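Local coordinates for Glyco_hydro_cc domain-containing protein (Pseudomonas viridiflava, PDB 6UAV) that probably hydrolyses beta-1,3-glucan from within the chain, as a TIM-barrel endo-beta-1,3-glucanase of glycoside hydrolase family 128, subgroup II, at residues A[82-88]-A[120-126]. Sequence-based numbering, arbitrary orientation.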
loop_
_atom_site.group_PDB
_atom_site.type_symbol
_atom_site.label_atom_id
_atom_site.label_comp_id
_atom_site.label_asym_id
_atom_site.label_seq_id
_atom_site.Cartn_x
_atom_site.Cartn_y
_atom_site.Cartn_z
ATOM N N ILE A 82 -9.649 -1.249 -1.104
ATOM C CA ILE A 82 -9.930 -2.511 -0.376
ATOM C C ILE A 82 -8.694 -3.049 0.362
ATOM O O ILE A 82 -7.881 -3.770 -0.227
ATOM C CB ILE A 82 -10.597 -3.579 -1.268
ATOM C CG1 ILE A 82 -11.765 -2.976 -2.087
ATOM C CG2 ILE A 82 -11.044 -4.688 -0.307
ATOM C CD1 ILE A 82 -12.780 -3.933 -2.654
ATOM N N ASN A 83 -8.637 -2.749 1.657
ATOM C CA ASN A 83 -7.450 -3.135 2.495
ATOM C C ASN A 83 -7.585 -4.554 3.039
ATOM O O ASN A 83 -8.244 -4.719 4.057
ATOM C CB ASN A 83 -7.255 -2.171 3.651
ATOM C CG ASN A 83 -5.876 -2.366 4.247
ATOM O OD1 ASN A 83 -4.884 -2.013 3.625
ATOM N ND2 ASN A 83 -5.816 -2.927 5.445
ATOM N N GLU A 84 -6.959 -5.544 2.407
ATOM C CA GLU A 84 -6.925 -6.938 2.916
ATOM C C GLU A 84 -8.325 -7.484 3.079
ATOM O O GLU A 84 -8.776 -7.801 4.183
ATOM C CB GLU A 84 -6.113 -6.963 4.214
ATOM C CG GLU A 84 -4.623 -6.707 3.934
ATOM C CD GLU A 84 -3.726 -7.034 5.119
ATOM O OE1 GLU A 84 -4.265 -7.527 6.155
ATOM O OE2 GLU A 84 -2.540 -6.790 5.009
ATOM N N PRO A 85 -9.067 -7.689 1.966
ATOM C CA PRO A 85 -10.413 -8.221 2.074
ATOM C C PRO A 85 -10.496 -9.605 2.680
ATOM O O PRO A 85 -11.512 -9.947 3.294
ATOM C CB PRO A 85 -10.905 -8.260 0.622
ATOM C CG PRO A 85 -9.618 -8.333 -0.208
ATOM C CD PRO A 85 -8.607 -7.507 0.563
ATOM N N ASN A 86 -9.450 -10.412 2.489
ATOM C CA ASN A 86 -9.438 -11.801 2.997
ATOM C C ASN A 86 -8.943 -11.849 4.444
ATOM O O ASN A 86 -8.636 -12.940 4.881
ATOM C CB ASN A 86 -8.669 -12.705 2.054
ATOM C CG ASN A 86 -7.211 -12.342 1.854
ATOM O OD1 ASN A 86 -6.884 -11.148 1.841
ATOM N ND2 ASN A 86 -6.389 -13.372 1.624
ATOM N N LEU A 87 -8.792 -10.723 5.127
ATOM C CA LEU A 87 -8.429 -10.760 6.564
ATOM C C LEU A 87 -9.690 -10.307 7.311
ATOM O O LEU A 87 -10.197 -9.196 7.041
ATOM C CB LEU A 87 -7.264 -9.822 6.865
ATOM C CG LEU A 87 -5.855 -10.385 6.613
ATOM C CD1 LEU A 87 -5.535 -11.525 7.576
ATOM C CD2 LEU A 87 -5.634 -10.759 5.156
ATOM N N VAL A 88 -10.129 -11.097 8.270
ATOM C CA VAL A 88 -11.382 -10.755 8.996
ATOM C C VAL A 88 -11.187 -9.495 9.843
ATOM O O VAL A 88 -12.199 -8.750 10.047
ATOM C CB VAL A 88 -11.784 -11.945 9.849
ATOM C CG1 VAL A 88 -12.969 -11.558 10.692
ATOM C CG2 VAL A 88 -12.056 -13.179 8.991
ATOM N N ALA A 120 -5.926 -4.873 -2.065
ATOM C CA ALA A 120 -4.630 -5.098 -1.369
ATOM C C ALA A 120 -4.696 -6.434 -0.671
ATOM O O ALA A 120 -5.449 -6.584 0.331
ATOM C CB ALA A 120 -4.334 -3.983 -0.409
ATOM N N MET A 121 -3.964 -7.404 -1.219
ATOM C CA MET A 121 -3.979 -8.788 -0.759
ATOM C C MET A 121 -2.845 -9.066 0.231
ATOM O O MET A 121 -1.846 -8.335 0.300
ATOM C CB MET A 121 -3.921 -9.737 -1.961
ATOM C CG MET A 121 -5.052 -9.484 -2.993
ATOM S SD MET A 121 -6.752 -9.470 -2.280
ATOM C CE MET A 121 -6.868 -11.164 -1.718
ATOM N N ASN A 122 -3.088 -10.122 1.000
ATOM C CA ASN A 122 -2.099 -10.737 1.915
ATOM C C ASN A 122 -2.514 -12.212 2.079
ATOM O O ASN A 122 -3.551 -12.633 1.485
ATOM C CB ASN A 122 -2.041 -9.910 3.217
ATOM C CG ASN A 122 -0.851 -10.135 4.145
ATOM O OD1 ASN A 122 -0.112 -11.139 4.050
ATOM N ND2 ASN A 122 -0.659 -9.165 5.019
ATOM N N TRP A 123 -1.778 -12.989 2.874
ATOM C CA TRP A 123 -2.243 -14.320 3.293
ATOM C C TRP A 123 -3.267 -14.110 4.363
ATOM O O TRP A 123 -2.975 -13.318 5.254
ATOM C CB TRP A 123 -1.092 -15.208 3.775
ATOM C CG TRP A 123 -1.509 -16.641 3.714
ATOM C CD1 TRP A 123 -2.038 -17.430 4.677
ATOM C CD2 TRP A 123 -1.531 -17.392 2.504
ATOM N NE1 TRP A 123 -2.378 -18.640 4.141
ATOM C CE2 TRP A 123 -2.076 -18.643 2.802
ATOM C CE3 TRP A 123 -1.065 -17.101 1.217
ATOM C CZ2 TRP A 123 -2.181 -19.645 1.845
ATOM C CZ3 TRP A 123 -1.129 -18.104 0.286
ATOM C CH2 TRP A 123 -1.743 -19.316 0.580
ATOM N N GLY A 124 -4.427 -14.769 4.250
ATOM C CA GLY A 124 -5.630 -14.333 4.948
ATOM C C GLY A 124 -6.119 -15.304 5.986
ATOM O O GLY A 124 -5.493 -16.376 6.207
ATOM N N THR A 125 -7.206 -14.870 6.590
ATOM C CA THR A 125 -7.913 -15.564 7.699
ATOM C C THR A 125 -9.366 -15.834 7.327
ATOM O O THR A 125 -10.025 -16.645 8.012
ATOM C CB THR A 125 -7.773 -14.780 8.996
ATOM O OG1 THR A 125 -8.344 -13.506 8.731
ATOM C CG2 THR A 125 -6.326 -14.678 9.431
ATOM N N MET A 126 -9.922 -15.176 6.324
ATOM C CA MET A 126 -11.324 -15.413 5.932
ATOM C C MET A 126 -11.488 -16.886 5.530
ATOM O O MET A 126 -10.684 -17.428 4.765
ATOM C CB MET A 126 -11.724 -14.519 4.743
ATOM C CG MET A 126 -13.156 -14.741 4.230
ATOM S SD MET A 126 -13.460 -13.537 2.940
ATOM C CE MET A 126 -13.806 -12.097 3.919
#
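Asn86 O, presented by a type I turn from Glu84 to Leu87, takes two backbone N-H groups at once: Thr125 N at 2.9 Å, within the carbonyl plane, and Met126 N at 3.0 Å, from above it. Beside this twice-bonded carbonyl, Val88 N donates to Thr125 OG1 (3.0 Å), a hydroxyl placed between its own backbone N and carbonyl carbon by a chi1 of 59°. Asn86 ND2 gives a nearly straight bond to Asn122 O (2.9 Å, 165°), with Asn122 O lying in the amide plane of Asn86, and a further one to Tyr129 O. Asn86 OD1, buried with no polar partner, lies against Met121 CE, while Met121 SD packs on Pro85 CG at 3.7 Å. Glu84 and Asn122 run side by side, carboxylate and amide planes 83° apart; Asn122 ND2 approaches Glu84 OE2 (3.0 Å) from above the carboxylate, and OE2 is also hydrogen-bonded to His160 ND1. Asn122 OD1 binds a glycerol, probably from the crystallisation liquor, which only hints at a pocket. Ala120 N to Ile82 O (2.9 Å) extends the parallel pairing with strand 115-121 one step past strand 78-81, at the C-terminal end of the (beta/alpha)8 barrel, where TIM-barrel enzymes carry their active sites; strand 156-161 flanks Asn122, and Trp135 of helix 132-146 touches Pro85, Asn86 and Met121.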